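Local coordinates for protein glycosyl hydrolase, family 38 (Enterococcus faecalis, PDB 5KBP) that probably hydrolyses alpha-mannosides, acting as a carbohydrate-binding alpha-mannosidase of glycosyl hydrolase family 38, at residues 408-413 against 497-502; 503-508 against 816-821; 420-425 against 803-808. All coordinates share one frame; numbering follows the deposited sequence.

The three contacts lie on the same side of the chain's centre, around one sheet whose strand 404-410 runs between 503-511 and 804-807. Contacts 1 and 2 have centres about 10 Å apart and are joined by probable backbone hydrogen bonds from Tyr821 N to Phe502 O (2.8 Å) and from Leu408 N to Asp505 O (2.8 Å). Contact 3, with its centre about 14 Å from that of contact 1, meets it where Met499 SD packs 3.5 Å from Phe803 CE1. Contacts 2 and 3 do not touch, their nearest atoms being about 7 Å apart. All three lie away from the calcium-site residues Phe253 and Tyr256.

Contact 1: residues 408-413 against 497-502; sequences LFNTSG and KEMAPF
The Phe502 ring carries Ser412 O over the centre of one face, 3.2 Å above its plane, while Asn410 O, Thr411 O and Gly413 CA approach obliquely, Gly413 CA lying 3.5 Å from CE2. Ser412 O also accepts from Phe502 N at 2.9 Å, nearly in line with the C=O bond. One oxygen can serve both because Phe502 CG stands beside its own backbone N, anti to the carbonyl carbon (chi1 -67°). Pro323 and Met327 of helix 304-332 and the ring of His824 also touch Phe502.

The second flat group, the Asn410 amide, is gripped at both ends. OD1 takes Ser412 OG in the carbonyl plane, on a lone pair, and Ser412 N from well above it, 3.1 Å from OD1 and 45° out of plane; the latter bond closes an Asx turn. ND2 gives weak, bent bonds to Ala500 O (2.9 Å) and Met499 O (3.3 Å), and a further hydrogen bond to Tyr414 O.

The contact lies in C-terminal domain 1 of the family, where strand 404-410 and the turn after it meet the chain leaving strand 483-499. There a G1 beta bulge sets Glu498 and Met499 both opposite Lys416, and the chain turns a corner toward the next sheet. The extended Met499 side chain runs past Asn410 CB, and its CE stops 3.2 Å from Leu408 O. At the far end Pro501 CB rests 3.4 Å from Gly413 C.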
loop_
_atom_site.group_PDB
_atom_site.type_symbol
_atom_site.label_atom_id
_atom_site.label_comp_id
_atom_site.label_asym_id
_atom_site.label_seq_id
_atom_site.Cartn_x
_atom_site.Cartn_y
_atom_site.Cartn_z
ATOM N N LEU A 408 32.676 -7.447 -9.407
ATOM C CA LEU A 408 31.666 -8.493 -9.508
ATOM C C LEU A 408 31.639 -9.288 -8.209
ATOM O O LEU A 408 32.668 -9.827 -7.790
ATOM C CB LEU A 408 31.950 -9.419 -10.692
ATOM C CG LEU A 408 31.417 -8.981 -12.057
ATOM C CD1 LEU A 408 31.974 -9.866 -13.162
ATOM C CD2 LEU A 408 29.897 -9.015 -12.056
ATOM N N PHE A 409 30.468 -9.369 -7.584
ATOM C CA PHE A 409 30.284 -10.106 -6.342
ATOM C C PHE A 409 29.487 -11.377 -6.598
ATOM O O PHE A 409 28.482 -11.358 -7.315
ATOM C CB PHE A 409 29.549 -9.265 -5.294
ATOM C CG PHE A 409 30.305 -8.057 -4.836
ATOM C CD1 PHE A 409 30.205 -6.859 -5.524
ATOM C CD2 PHE A 409 31.098 -8.108 -3.701
ATOM C CE1 PHE A 409 30.892 -5.741 -5.099
ATOM C CE2 PHE A 409 31.788 -6.994 -3.272
ATOM C CZ PHE A 409 31.685 -5.808 -3.971
ATOM N N ASN A 410 29.940 -12.478 -6.007
ATOM C CA ASN A 410 29.154 -13.705 -5.921
ATOM C C ASN A 410 28.615 -13.762 -4.498
ATOM O O ASN A 410 29.354 -14.053 -3.557
ATOM C CB ASN A 410 29.990 -14.933 -6.264
ATOM C CG ASN A 410 29.176 -16.225 -6.255
ATOM O OD1 ASN A 410 27.974 -16.220 -5.982
ATOM N ND2 ASN A 410 29.830 -17.337 -6.575
ATOM N N THR A 411 27.329 -13.458 -4.337
ATOM C CA THR A 411 26.687 -13.428 -3.028
ATOM C C THR A 411 25.971 -14.735 -2.704
ATOM O O THR A 411 25.016 -14.741 -1.921
ATOM C CB THR A 411 25.715 -12.252 -2.944
ATOM O OG1 THR A 411 24.776 -12.329 -4.025
ATOM C CG2 THR A 411 26.472 -10.939 -3.033
ATOM N N SER A 412 26.415 -15.845 -3.291
ATOM C CA SER A 412 25.835 -17.154 -3.037
ATOM C C SER A 412 26.926 -18.108 -2.569
ATOM O O SER A 412 28.116 -17.784 -2.580
ATOM C CB SER A 412 25.138 -17.714 -4.286
ATOM O OG SER A 412 26.077 -18.219 -5.221
ATOM N N GLY A 413 26.502 -19.298 -2.150
ATOM C CA GLY A 413 27.429 -20.292 -1.648
ATOM C C GLY A 413 27.779 -21.368 -2.654
ATOM O O GLY A 413 28.308 -22.421 -2.283
ATOM N N LYS A 497 33.050 -18.018 -15.345
ATOM C CA LYS A 497 33.070 -19.476 -15.314
ATOM C C LYS A 497 33.474 -19.944 -13.920
ATOM O O LYS A 497 34.631 -19.781 -13.517
ATOM C CB LYS A 497 34.026 -20.024 -16.372
ATOM C CG LYS A 497 34.113 -21.539 -16.421
ATOM C CD LYS A 497 35.081 -21.991 -17.504
ATOM C CE LYS A 497 35.212 -23.505 -17.546
ATOM N NZ LYS A 497 36.167 -23.944 -18.602
ATOM N N GLU A 498 32.516 -20.527 -13.194
ATOM C CA GLU A 498 32.761 -21.161 -11.896
ATOM C C GLU A 498 33.413 -20.196 -10.906
ATOM O O GLU A 498 34.464 -20.478 -10.326
ATOM C CB GLU A 498 33.603 -22.430 -12.056
ATOM C CG GLU A 498 32.925 -23.527 -12.857
ATOM C CD GLU A 498 33.698 -24.830 -12.837
ATOM O OE1 GLU A 498 33.079 -25.892 -13.052
ATOM O OE2 GLU A 498 34.924 -24.793 -12.600
ATOM N N MET A 499 32.775 -19.046 -10.710
ATOM C CA MET A 499 33.263 -18.088 -9.730
ATOM C C MET A 499 33.080 -18.642 -8.323
ATOM O O MET A 499 32.067 -19.278 -8.015
ATOM C CB MET A 499 32.535 -16.753 -9.880
ATOM C CG MET A 499 33.086 -15.642 -9.004
ATOM S SD MET A 499 32.292 -14.054 -9.319
ATOM C CE MET A 499 33.081 -13.032 -8.077
ATOM N N ALA A 500 34.071 -18.403 -7.468
ATOM C CA ALA A 500 34.077 -18.996 -6.141
ATOM C C ALA A 500 32.906 -18.471 -5.309
ATOM O O ALA A 500 32.469 -17.330 -5.485
ATOM C CB ALA A 500 35.395 -18.699 -5.430
ATOM N N PRO A 501 32.372 -19.290 -4.403
ATOM C CA PRO A 501 31.284 -18.822 -3.537
ATOM C C PRO A 501 31.737 -17.687 -2.628
ATOM O O PRO A 501 32.869 -17.673 -2.141
ATOM C CB PRO A 501 30.912 -20.069 -2.729
ATOM C CG PRO A 501 31.386 -21.218 -3.555
ATOM C CD PRO A 501 32.628 -20.732 -4.239
ATOM N N PHE A 502 30.823 -16.739 -2.401
ATOM C CA PHE A 502 31.028 -15.581 -1.536
ATOM C C PHE A 502 32.407 -14.962 -1.723
ATOM O O PHE A 502 33.241 -14.982 -0.813
ATOM C CB PHE A 502 30.792 -15.958 -0.074
ATOM C CG PHE A 502 29.362 -16.299 0.227
ATOM C CD1 PHE A 502 28.374 -15.333 0.141
ATOM C CD2 PHE A 502 29.004 -17.584 0.579
ATOM C CE1 PHE A 502 27.056 -15.648 0.409
ATOM C CE2 PHE A 502 27.689 -17.904 0.852
ATOM C CZ PHE A 502 26.713 -16.936 0.763
#

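Contact 2: residues 503-508 against 816-821; sequences SWDSFA and APNHVY
Trp504 and His819 form an antiparallel hydrogen-bonded pair, each backbone N donating to the other's O, and the Trp504 side chain then reaches across strand 819-820 and the loop before it. It begins at CB, 3.4 Å from Leu408 O of the adjoining strand. CG takes the crowded position between the backbone N and the carbonyl carbon (chi1 65°). Beyond it CD1 lies 3.3 Å from Pro817 O, and NE1 donates to Ala816 O at 2.9 Å. That bond is straight (167° at the hydrogen), and both carbonyl oxygens sit at the indole edge, close to its plane. Further round, CE2 and CZ2 lie beneath His819 CB, which covers one face toward the rim, 3.5 Å from CZ2. At the tip, CH2 approaches His819 ND1 to 3.6 Å; the six-membered ring and the imidazole are inclined at 35°, an oblique pairing.

Ser503 and Val820 make the neighbouring non-hydrogen-bonded pair, on the opposite face of the sheet from Trp504 and His819. Past the ladder, each bond pairs a side-chain atom with a backbone atom. Ser506 OG, beside its own backbone N, donates to Pro817 O at 2.6 Å, in the carbonyl plane and on a lone pair. Ser506 N donates to Asn818 OD1 at 3.3 Å, approaching from above the amide plane.

Asn818 OD1 also lies 2.9 Å from Asp505 OD1, two acceptors with no hydrogen bond assigned between them. The polar indole N-H of a buried tryptophan is thus satisfied by a loop carbonyl, whereas the close pair of oxygens, if real, might raise the proton affinity of Asp505 somewhat.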
loop_
_atom_site.group_PDB
_atom_site.type_symbol
_atom_site.label_atom_id
_atom_site.label_comp_id
_atom_site.label_asym_id
_atom_site.label_seq_id
_atom_site.Cartn_x
_atom_site.Cartn_y
_atom_site.Cartn_z
ATOM N N SER A 503 32.645 -14.413 -2.911
ATOM C CA SER A 503 33.904 -13.778 -3.259
ATOM C C SER A 503 33.599 -12.577 -4.145
ATOM O O SER A 503 32.442 -12.313 -4.489
ATOM C CB SER A 503 34.844 -14.764 -3.962
ATOM O OG SER A 503 34.243 -15.282 -5.136
ATOM N N TRP A 504 34.643 -11.839 -4.517
ATOM C CA TRP A 504 34.489 -10.756 -5.477
ATOM C C TRP A 504 35.723 -10.669 -6.359
ATOM O O TRP A 504 36.844 -10.915 -5.905
ATOM C CB TRP A 504 34.225 -9.405 -4.790
ATOM C CG TRP A 504 35.345 -8.873 -3.940
ATOM C CD1 TRP A 504 36.507 -8.303 -4.377
ATOM C CD2 TRP A 504 35.388 -8.824 -2.509
ATOM N NE1 TRP A 504 37.279 -7.923 -3.305
ATOM C CE2 TRP A 504 36.613 -8.231 -2.147
ATOM C CE3 TRP A 504 34.513 -9.236 -1.498
ATOM C CZ2 TRP A 504 36.985 -8.036 -0.818
ATOM C CZ3 TRP A 504 34.885 -9.042 -0.180
ATOM C CH2 TRP A 504 36.110 -8.448 0.148
ATOM N N ASP A 505 35.503 -10.327 -7.625
ATOM C CA ASP A 505 36.568 -10.135 -8.597
ATOM C C ASP A 505 36.464 -8.736 -9.185
ATOM O O ASP A 505 35.369 -8.275 -9.524
ATOM C CB ASP A 505 36.500 -11.186 -9.712
ATOM C CG ASP A 505 36.895 -12.570 -9.236
ATOM O OD1 ASP A 505 37.925 -12.692 -8.538
ATOM O OD2 ASP A 505 36.174 -13.538 -9.556
ATOM N N SER A 506 37.603 -8.065 -9.301
ATOM C CA SER A 506 37.659 -6.704 -9.811
ATOM C C SER A 506 38.173 -6.697 -11.245
ATOM O O SER A 506 39.100 -7.437 -11.588
ATOM C CB SER A 506 38.552 -5.827 -8.932
ATOM O OG SER A 506 38.050 -5.760 -7.608
ATOM N N PHE A 507 37.559 -5.864 -12.077
ATOM C CA PHE A 507 37.964 -5.672 -13.462
ATOM C C PHE A 507 37.976 -4.176 -13.758
ATOM O O PHE A 507 37.592 -3.355 -12.921
ATOM C CB PHE A 507 37.034 -6.422 -14.424
ATOM C CG PHE A 507 36.944 -7.898 -14.152
ATOM C CD1 PHE A 507 37.857 -8.777 -14.711
ATOM C CD2 PHE A 507 35.946 -8.406 -13.338
ATOM C CE1 PHE A 507 37.776 -10.133 -14.464
ATOM C CE2 PHE A 507 35.859 -9.763 -13.086
ATOM C CZ PHE A 507 36.776 -10.627 -13.651
ATOM N N ALA A 508 38.423 -3.818 -14.959
ATOM C CA ALA A 508 38.477 -2.419 -15.354
ATOM C C ALA A 508 38.224 -2.305 -16.848
ATOM O O ALA A 508 38.360 -3.275 -17.599
ATOM C CB ALA A 508 39.820 -1.776 -14.992
ATOM N N ALA A 816 41.458 -6.460 -0.839
ATOM C CA ALA A 816 42.153 -6.937 -2.020
ATOM C C ALA A 816 41.252 -6.829 -3.249
ATOM O O ALA A 816 40.026 -6.907 -3.137
ATOM C CB ALA A 816 42.601 -8.383 -1.828
ATOM N N PRO A 817 41.837 -6.636 -4.435
ATOM C CA PRO A 817 41.005 -6.601 -5.652
ATOM C C PRO A 817 40.232 -7.888 -5.882
ATOM O O PRO A 817 39.096 -7.846 -6.370
ATOM C CB PRO A 817 42.032 -6.341 -6.765
ATOM C CG PRO A 817 43.189 -5.698 -6.075
ATOM C CD PRO A 817 43.250 -6.336 -4.720
ATOM N N ASN A 818 40.821 -9.033 -5.546
ATOM C CA ASN A 818 40.143 -10.322 -5.596
ATOM C C ASN A 818 40.262 -10.972 -4.227
ATOM O O ASN A 818 41.352 -11.007 -3.648
ATOM C CB ASN A 818 40.740 -11.230 -6.676
ATOM C CG ASN A 818 40.788 -10.564 -8.036
ATOM O OD1 ASN A 818 39.769 -10.442 -8.716
ATOM N ND2 ASN A 818 41.975 -10.130 -8.443
ATOM N N HIS A 819 39.147 -11.481 -3.708
ATOM C CA HIS A 819 39.141 -11.998 -2.348
ATOM C C HIS A 819 37.987 -12.973 -2.175
ATOM O O HIS A 819 36.880 -12.724 -2.656
ATOM C CB HIS A 819 39.027 -10.858 -1.331
ATOM C CG HIS A 819 39.040 -11.313 0.094
ATOM N ND1 HIS A 819 37.891 -11.448 0.843
ATOM C CD2 HIS A 819 40.064 -11.660 0.909
ATOM C CE1 HIS A 819 38.207 -11.861 2.058
ATOM N NE2 HIS A 819 39.519 -11.997 2.124
ATOM N N VAL A 820 38.257 -14.075 -1.481
ATOM C CA VAL A 820 37.245 -15.067 -1.133
ATOM C C VAL A 820 36.877 -14.867 0.330
ATOM O O VAL A 820 37.719 -15.033 1.219
ATOM C CB VAL A 820 37.745 -16.498 -1.386
ATOM C CG1 VAL A 820 36.745 -17.509 -0.854
ATOM C CG2 VAL A 820 37.994 -16.715 -2.869
ATOM N N TYR A 821 35.615 -14.514 0.581
ATOM C CA TYR A 821 35.195 -14.217 1.946
ATOM C C TYR A 821 34.924 -15.487 2.748
ATOM O O TYR A 821 35.218 -15.538 3.946
ATOM C CB TYR A 821 33.958 -13.315 1.934
ATOM C CG TYR A 821 33.583 -12.771 3.294
ATOM C CD1 TYR A 821 34.396 -11.851 3.944
ATOM C CD2 TYR A 821 32.413 -13.170 3.926
ATOM C CE1 TYR A 821 34.060 -11.349 5.187
ATOM C CE2 TYR A 821 32.065 -12.672 5.170
ATOM C CZ TYR A 821 32.892 -11.763 5.796
ATOM O OH TYR A 821 32.553 -11.266 7.033
#

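Contact 3: residues 420-425 against 803-808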
loop_
_atom_site.group_PDB
_atom_site.type_symbol
_atom_site.label_atom_id
_atom_site.label_comp_id
_atom_site.label_asym_id
_atom_site.label_seq_id
_atom_site.Cartn_x
_atom_site.Cartn_y
_atom_site.Cartn_z
ATOM N N VAL A 420 27.503 -12.520 -17.812
ATOM C CA VAL A 420 27.062 -11.371 -17.031
ATOM C C VAL A 420 27.057 -10.123 -17.902
ATOM O O VAL A 420 27.791 -10.019 -18.891
ATOM C CB VAL A 420 27.962 -11.182 -15.790
ATOM C CG1 VAL A 420 27.303 -10.262 -14.770
ATOM C CG2 VAL A 420 28.282 -12.526 -15.166
ATOM N N THR A 421 26.204 -9.170 -17.531
ATOM C CA THR A 421 26.131 -7.856 -18.154
ATOM C C THR A 421 26.414 -6.802 -17.092
ATOM O O THR A 421 25.824 -6.838 -16.006
ATOM C CB THR A 421 24.756 -7.629 -18.798
ATOM O OG1 THR A 421 24.781 -8.071 -20.162
ATOM C CG2 THR A 421 24.356 -6.160 -18.743
ATOM N N VAL A 422 27.322 -5.877 -17.398
ATOM C CA VAL A 422 27.733 -4.831 -16.469
ATOM C C VAL A 422 27.658 -3.491 -17.185
ATOM O O VAL A 422 28.242 -3.325 -18.262
ATOM C CB VAL A 422 29.157 -5.071 -15.930
ATOM C CG1 VAL A 422 29.616 -3.884 -15.099
ATOM C CG2 VAL A 422 29.215 -6.357 -15.118
ATOM N N GLU A 423 26.941 -2.538 -16.592
ATOM C CA GLU A 423 26.847 -1.189 -17.134
ATOM C C GLU A 423 27.890 -0.314 -16.450
ATOM O O GLU A 423 27.916 -0.219 -15.219
ATOM C CB GLU A 423 25.443 -0.616 -16.941
ATOM C CG GLU A 423 25.115 0.538 -17.879
ATOM C CD GLU A 423 23.712 1.073 -17.676
ATOM O OE1 GLU A 423 23.170 0.914 -16.562
ATOM O OE2 GLU A 423 23.149 1.651 -18.631
ATOM N N VAL A 424 28.748 0.317 -17.247
ATOM C CA VAL A 424 29.866 1.106 -16.744
ATOM C C VAL A 424 29.748 2.521 -17.289
ATOM O O VAL A 424 29.604 2.716 -18.502
ATOM C CB VAL A 424 31.219 0.483 -17.135
ATOM C CG1 VAL A 424 32.367 1.301 -16.560
ATOM C CG2 VAL A 424 31.296 -0.962 -16.666
ATOM N N GLU A 425 29.812 3.503 -16.393
ATOM C CA GLU A 425 29.792 4.907 -16.782
ATOM C C GLU A 425 31.166 5.307 -17.307
ATOM O O GLU A 425 32.161 5.228 -16.577
ATOM C CB GLU A 425 29.396 5.778 -15.592
ATOM C CG GLU A 425 29.361 7.267 -15.881
ATOM C CD GLU A 425 29.241 8.095 -14.616
ATOM O OE1 GLU A 425 30.286 8.426 -14.018
ATOM O OE2 GLU A 425 28.099 8.403 -14.212
ATOM N N PHE A 803 24.024 -11.951 -10.062
ATOM C CA PHE A 803 25.298 -11.322 -9.744
ATOM C C PHE A 803 25.082 -9.880 -9.301
ATOM O O PHE A 803 24.129 -9.213 -9.714
ATOM C CB PHE A 803 26.236 -11.356 -10.953
ATOM C CG PHE A 803 27.124 -12.570 -11.008
ATOM C CD1 PHE A 803 28.114 -12.762 -10.059
ATOM C CD2 PHE A 803 26.980 -13.508 -12.017
ATOM C CE1 PHE A 803 28.934 -13.873 -10.107
ATOM C CE2 PHE A 803 27.801 -14.620 -12.072
ATOM C CZ PHE A 803 28.780 -14.803 -11.116
ATOM N N THR A 804 25.980 -9.399 -8.446
ATOM C CA THR A 804 25.982 -8.011 -8.000
ATOM C C THR A 804 27.181 -7.315 -8.632
ATOM O O THR A 804 28.328 -7.563 -8.243
ATOM C CB THR A 804 26.027 -7.915 -6.476
ATOM O OG1 THR A 804 24.805 -8.422 -5.927
ATOM C CG2 THR A 804 26.215 -6.469 -6.040
ATOM N N ALA A 805 26.915 -6.461 -9.614
ATOM C CA ALA A 805 27.940 -5.689 -10.298
ATOM C C ALA A 805 27.905 -4.248 -9.812
ATOM O O ALA A 805 26.830 -3.686 -9.584
ATOM C CB ALA A 805 27.747 -5.735 -11.816
ATOM N N ALA A 806 29.084 -3.654 -9.657
ATOM C CA ALA A 806 29.187 -2.300 -9.139
ATOM C C ALA A 806 30.431 -1.633 -9.698
ATOM O O ALA A 806 31.505 -2.237 -9.730
ATOM C CB ALA A 806 29.243 -2.290 -7.612
ATOM N N THR A 807 30.278 -0.387 -10.128
ATOM C CA THR A 807 31.410 0.412 -10.560
ATOM C C THR A 807 31.933 1.252 -9.399
ATOM O O THR A 807 31.226 1.523 -8.425
ATOM C CB THR A 807 31.024 1.319 -11.729
ATOM O OG1 THR A 807 30.021 2.251 -11.303
ATOM C CG2 THR A 807 30.482 0.494 -12.887
ATOM N N THR A 808 33.194 1.656 -9.515
ATOM C CA THR A 808 33.832 2.506 -8.520
ATOM C C THR A 808 34.988 3.228 -9.195
ATOM O O THR A 808 35.362 2.917 -10.328
ATOM C CB THR A 808 34.309 1.698 -7.307
ATOM O OG1 THR A 808 34.877 2.580 -6.331
ATOM C CG2 THR A 808 35.352 0.676 -7.726
#
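Val420 and Val422 point from one face of their strand at Phe803 and Ala805, and Val424, directed less squarely, reaches Thr807; no hydrogen bond joins the two segments. The strand axes differ by only 18° in direction and approach to 7.3 Å, so side chains rather than backbones make the contact.

All three valines share a conformation: CG1 anti to the backbone N, CG2 anti to the carbonyl carbon. In each it is CG2 that makes the nearest side-chain approach. Val420 CG2 lies 3.5 Å from Phe803 CD2, oblique to the ring, and the two side chains cross at about a right angle. Val422 CG2 meets the lone methyl of Ala805, 3.7 Å from CB. Val424 CG2 is more distant, 4.1 Å from Thr807 CG2.

Thr807 holds OG1 between its backbone N and carbonyl carbon (chi1 63°), which leaves CG2 anti to the carbonyl carbon; this methyl packs 3.5 Å from Glu423 O. The Glu423 carboxylate turns elsewhere, to a salt bridge with Arg471.

Strand 416-430 is an outer strand of a three-stranded antiparallel sheet, bonded to 483-499, whereas 804-807 pairs with 404-410 in another sheet. The contact therefore joins two sheets face to face; Leu408 and Phe406 of strand 404-410 pack beside it, and helix 362-393 meets Thr804 and Ala806 on the far side of strand 804-807.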